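Local coordinates for sialidase B (PDB 4XJW), which catalyses the cleavage of terminal sialic acid residues from oligosaccharides, glycoproteins and glycolipids, as a family 33 sialidase, at residues His231-Lys234 with Ser235-Ile239; Lys259-Asp262 with Tyr263-Leu267. The protein carries 1 engineered substitution. All coordinates share one frame; numbering follows the deposited sequence.

Contact 1. Residues His231-Lys234 with Ser235-Ile239; sequences HDSK and SKINI
S233 and I237 meet inside a loop between strands 219-226 and 237-244 of a four-stranded antiparallel sheet. The sheet is a blade of the sialidase beta-propeller. D232, just before the bend, is the proton acceptor by similarity, which would place this loop at the active site.

The backbone shape comes first. The peptide bond between S233 and K234 is cis. It brings the CA of S233 to 3.0 Å from the CA of K234, and the chain doubles back sharply. K234 directs its side chain outward, and its extended chain carries NZ to a weak hydrogen bond with S282.

I237 packs its methyl against polar atoms of the bend. It points its side chain at the 231-234 segment. Its CG1 lies beside the backbone N (chi1 -54°), and the rest of that branch is extended. This directs CD1 to the bend, 3.7 Å from OG of S233. The same methyl is 3.8 Å from the carbonyl O of H231. CB of S235 adds to the packing, 4.0 Å from the carbonyl O of D232.

Polar links are few and mostly indirect. One ordered water joins the two arms: it lies 2.8 Å from O of H231 and 2.7 Å from OG of S235. With chi1 at -166° the S235 hydroxyl swings away from its own N and meets this water. Other polar groups have partners outside the segments. D232 OD1 forms a salt bridge with R226, and its side chain also lies close to R207, a substrate-binding residue by similarity. S233 OG is hydrogen-bonded to S286. The backbone N of S233 is buried without a polar partner, and CD1 of I237 sits 3.9 Å from it.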
loop_
_atom_site.group_PDB
_atom_site.type_symbol
_atom_site.label_atom_id
_atom_site.label_comp_id
_atom_site.label_asym_id
_atom_site.label_seq_id
_atom_site.Cartn_x
_atom_site.Cartn_y
_atom_site.Cartn_z
ATOM N N HIS A 231 -2.805 -8.953 2.090
ATOM C CA HIS A 231 -3.638 -9.656 1.105
ATOM C C HIS A 231 -4.802 -8.819 0.559
ATOM O O HIS A 231 -5.454 -8.070 1.303
ATOM C CB HIS A 231 -4.254 -10.921 1.706
ATOM C CG HIS A 231 -3.264 -11.947 2.150
ATOM N ND1 HIS A 231 -2.223 -12.386 1.358
ATOM C CD2 HIS A 231 -3.179 -12.652 3.306
ATOM C CE1 HIS A 231 -1.533 -13.307 2.008
ATOM N NE2 HIS A 231 -2.097 -13.487 3.192
ATOM N N ASP A 232 -5.081 -8.971 -0.735
ATOM C CA ASP A 232 -6.318 -8.446 -1.295
ATOM C C ASP A 232 -7.501 -9.177 -0.652
ATOM O O ASP A 232 -7.326 -10.237 -0.038
ATOM C CB ASP A 232 -6.424 -8.700 -2.805
ATOM C CG ASP A 232 -5.359 -7.997 -3.629
ATOM O OD1 ASP A 232 -4.571 -7.205 -3.090
ATOM O OD2 ASP A 232 -5.312 -8.278 -4.853
ATOM N N SER A 233 -8.702 -8.647 -0.838
ATOM C CA SER A 233 -9.932 -9.346 -0.459
ATOM C C SER A 233 -9.937 -10.771 -1.043
ATOM O O SER A 233 -9.409 -10.962 -2.136
ATOM C CB SER A 233 -11.143 -8.576 -0.976
ATOM O OG SER A 233 -11.165 -7.262 -0.444
ATOM N N LYS A 234 -10.512 -11.771 -0.357
ATOM C CA LYS A 234 -11.223 -11.637 0.914
ATOM C C LYS A 234 -10.265 -11.280 2.055
ATOM O O LYS A 234 -9.159 -11.814 2.148
ATOM C CB LYS A 234 -11.943 -12.961 1.234
ATOM C CG LYS A 234 -11.001 -14.160 1.343
ATOM C CD LYS A 234 -11.733 -15.493 1.490
ATOM C CE LYS A 234 -10.720 -16.631 1.576
ATOM N NZ LYS A 234 -11.286 -17.910 2.090
ATOM N N SER A 235 -10.690 -10.348 2.895
ATOM C CA SER A 235 -9.914 -9.959 4.065
ATOM C C SER A 235 -10.771 -9.026 4.910
ATOM O O SER A 235 -11.974 -8.882 4.661
ATOM C CB SER A 235 -8.644 -9.228 3.632
ATOM O OG SER A 235 -7.729 -9.116 4.705
ATOM N N LYS A 236 -10.159 -8.389 5.905
ATOM C CA LYS A 236 -10.746 -7.184 6.484
ATOM C C LYS A 236 -9.921 -6.013 5.980
ATOM O O LYS A 236 -8.703 -5.925 6.221
ATOM C CB LYS A 236 -10.773 -7.178 8.016
ATOM C CG LYS A 236 -11.396 -5.870 8.531
ATOM C CD LYS A 236 -11.349 -5.716 10.049
ATOM C CE LYS A 236 -11.845 -4.320 10.434
ATOM N NZ LYS A 236 -13.227 -4.047 9.925
ATOM N N ILE A 237 -10.586 -5.135 5.240
ATOM C CA ILE A 237 -9.966 -3.916 4.745
ATOM C C ILE A 237 -10.978 -2.785 4.832
ATOM O O ILE A 237 -12.144 -2.982 4.485
ATOM C CB ILE A 237 -9.541 -4.063 3.265
ATOM C CG1 ILE A 237 -8.640 -5.282 3.063
ATOM C CG2 ILE A 237 -8.890 -2.761 2.768
ATOM C CD1 ILE A 237 -8.448 -5.669 1.591
ATOM N N ASN A 238 -10.534 -1.615 5.308
ATOM C CA ASN A 238 -11.347 -0.395 5.306
ATOM C C ASN A 238 -10.685 0.629 4.383
ATOM O O ASN A 238 -9.507 0.504 4.081
ATOM C CB ASN A 238 -11.426 0.205 6.723
ATOM C CG ASN A 238 -12.280 -0.616 7.691
ATOM O OD1 ASN A 238 -13.239 -1.273 7.301
ATOM N ND2 ASN A 238 -11.937 -0.547 8.977
ATOM N N ILE A 239 -11.424 1.655 3.964
ATOM C CA ILE A 239 -10.823 2.782 3.237
ATOM C C ILE A 239 -10.606 3.934 4.207
ATOM O O ILE A 239 -11.542 4.368 4.877
ATOM C CB ILE A 239 -11.711 3.264 2.077
ATOM C CG1 ILE A 239 -12.083 2.109 1.134
ATOM C CG2 ILE A 239 -11.011 4.386 1.316
ATOM C CD1 ILE A 239 -10.882 1.340 0.561
HETATM O O HOH W 1 -5.544 -7.631 4.039
#

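Contact 2. Residues Lys259-Asp262 with Tyr263-Leu267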
loop_
_atom_site.group_PDB
_atom_site.type_symbol
_atom_site.label_atom_id
_atom_site.label_comp_id
_atom_site.label_asym_id
_atom_site.label_seq_id
_atom_site.Cartn_x
_atom_site.Cartn_y
_atom_site.Cartn_z
ATOM N N LYS A 259 -16.155 1.801 6.063
ATOM C CA LYS A 259 -15.754 0.805 7.042
ATOM C C LYS A 259 -16.884 -0.168 7.319
ATOM O O LYS A 259 -18.068 0.159 7.149
ATOM C CB LYS A 259 -15.343 1.477 8.344
ATOM C CG LYS A 259 -16.528 2.041 9.101
ATOM C CD LYS A 259 -16.120 2.577 10.455
ATOM C CE LYS A 259 -15.309 1.534 11.179
ATOM N NZ LYS A 259 -14.911 1.946 12.553
ATOM N N PHE A 260 -16.498 -1.372 7.730
ATOM C CA PHE A 260 -17.418 -2.385 8.220
ATOM C C PHE A 260 -16.995 -2.768 9.625
ATOM O O PHE A 260 -15.822 -2.634 9.988
ATOM C CB PHE A 260 -17.351 -3.643 7.356
ATOM C CG PHE A 260 -18.108 -3.548 6.069
ATOM C CD1 PHE A 260 -19.435 -3.143 6.049
ATOM C CD2 PHE A 260 -17.495 -3.888 4.868
ATOM C CE1 PHE A 260 -20.146 -3.093 4.849
ATOM C CE2 PHE A 260 -18.199 -3.829 3.669
ATOM C CZ PHE A 260 -19.519 -3.429 3.664
ATOM N N ASN A 261 -17.947 -3.262 10.411
ATOM C CA ASN A 261 -17.681 -3.552 11.816
ATOM C C ASN A 261 -17.963 -4.989 12.215
ATOM O O ASN A 261 -18.002 -5.316 13.413
ATOM C CB ASN A 261 -18.443 -2.578 12.712
ATOM C CG ASN A 261 -17.870 -1.174 12.647
ATOM O OD1 ASN A 261 -16.651 -0.989 12.704
ATOM N ND2 ASN A 261 -18.735 -0.189 12.500
ATOM N N ASP A 262 -18.131 -5.848 11.214
ATOM C CA ASP A 262 -18.325 -7.266 11.472
ATOM C C ASP A 262 -17.084 -7.913 12.102
ATOM O O ASP A 262 -17.202 -8.874 12.867
ATOM C CB ASP A 262 -18.780 -8.020 10.208
ATOM C CG ASP A 262 -17.927 -7.721 8.968
ATOM O OD1 ASP A 262 -17.510 -6.557 8.765
ATOM O OD2 ASP A 262 -17.722 -8.659 8.164
ATOM N N TYR A 263 -15.906 -7.385 11.779
ATOM C CA TYR A 263 -14.670 -7.772 12.448
ATOM C C TYR A 263 -14.033 -6.575 13.144
ATOM O O TYR A 263 -14.114 -5.446 12.646
ATOM C CB TYR A 263 -13.686 -8.368 11.445
ATOM C CG TYR A 263 -13.928 -9.824 11.141
ATOM C CD1 TYR A 263 -15.134 -10.246 10.587
ATOM C CD2 TYR A 263 -12.960 -10.772 11.404
ATOM C CE1 TYR A 263 -15.371 -11.580 10.296
ATOM C CE2 TYR A 263 -13.178 -12.129 11.107
ATOM C CZ TYR A 263 -14.392 -12.516 10.559
ATOM O OH TYR A 263 -14.637 -13.843 10.277
ATOM N N GLU A 264 -13.419 -6.829 14.302
ATOM C CA GLU A 264 -12.707 -5.806 15.068
ATOM C C GLU A 264 -11.536 -5.211 14.275
ATOM O O GLU A 264 -10.883 -5.907 13.504
ATOM C CB GLU A 264 -12.202 -6.408 16.390
ATOM C CG GLU A 264 -11.415 -5.450 17.293
ATOM C CD GLU A 264 -10.654 -6.157 18.414
ATOM O OE1 GLU A 264 -10.540 -7.400 18.392
ATOM O OE2 GLU A 264 -10.161 -5.459 19.322
ATOM N N GLU A 265 -11.276 -3.922 14.468
ATOM C CA GLU A 265 -10.078 -3.305 13.912
ATOM C C GLU A 265 -8.886 -3.682 14.787
ATOM O O GLU A 265 -8.678 -3.087 15.854
ATOM C CB GLU A 265 -10.244 -1.784 13.856
ATOM C CG GLU A 265 -11.355 -1.315 12.916
ATOM C CD GLU A 265 -12.085 -0.085 13.451
ATOM O OE1 GLU A 265 -11.589 0.536 14.420
ATOM O OE2 GLU A 265 -13.151 0.255 12.904
ATOM N N GLN A 266 -8.116 -4.676 14.353
ATOM C CA GLN A 266 -7.002 -5.189 15.143
ATOM C C GLN A 266 -5.672 -4.922 14.472
ATOM O O GLN A 266 -5.517 -5.170 13.273
ATOM C CB GLN A 266 -7.114 -6.703 15.301
ATOM C CG GLN A 266 -8.090 -7.187 16.331
ATOM C CD GLN A 266 -8.237 -8.689 16.271
ATOM O OE1 GLN A 266 -9.101 -9.203 15.571
ATOM N NE2 GLN A 266 -7.380 -9.403 16.994
ATOM N N LEU A 267 -4.715 -4.457 15.265
ATOM C CA LEU A 267 -3.337 -4.292 14.832
ATOM C C LEU A 267 -2.655 -5.645 15.045
ATOM O O LEU A 267 -2.276 -5.988 16.166
ATOM C CB LEU A 267 -2.674 -3.178 15.660
ATOM C CG LEU A 267 -1.405 -2.488 15.167
ATOM C CD1 LEU A 267 -1.676 -1.710 13.905
ATOM C CD2 LEU A 267 -0.843 -1.553 16.246
HETATM O O HOH W 2 -14.904 -6.292 9.159
#
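The connection between two blades of the beta-propeller contains this contact. The chain has left strand 255-256, the outer strand of one blade, and is on its way to strand 286-294. Here it is largely extended, with a bend at N261-D262 that brings K259 and E265 together.

K259 and E265 form the charged link across the bend. NZ of K259 donates to OE2 of E265 in a salt bridge of 2.5 Å. This length is unusually short and may not be exact. The two side chains run at about a right angle to each other. K259 is bent at chi3 (-50°), and this brings its ammonium end over to the glutamate. The other oxygen of E265, OE1, stays 4.1 Å from NZ of K259, so the contact is one-sided.

D262 and Y263 are joined through water. The water donates to OD1 of D262 at 2.6 Å and accepts from the backbone N of Y263 at 3.0 Å. The chi1 of 49° sets CG of D262 between the backbone N and the carbonyl carbon, which keeps the carboxylate near the N of Y263. Its second oxygen, OD2, is hydrogen-bonded to the backbone N of A285. Both carboxylate oxygens thus have a partner in this buried place.

The Y263 ring leans on the peptide before it. CD1 of Y263 lies 3.4 Å from O of D262. The ring plane is nearly perpendicular to the D262 carboxylate, 80° apart. Beyond the contact the ring stacks with Y384, and its OH bonds to E395. The contact lies in an irregular linker of the kind that, in a beta-propeller, leads from the outer strand of one blade to the inner strand of the next.

Contact 1 comes first along the chain and contact 2 follows in series. Their centres are 10 Å apart. Strand 237-244 starts within contact 1, and strand 255-256 pairs next to it. The first BNR repeat (242-253) spans the end of strand 237-244 and the connection to strand 255-256. The chain then leaves the blade through contact 2. The two places touch directly: N238 OD1 is 3.3 Å from F260 N, a probable hydrogen bond. K236 also reaches over, with a weak bond from NZ to Y263 O. The loop that holds D232, the probable proton acceptor, is therefore packed, through its following strand, against the linker to the next blade.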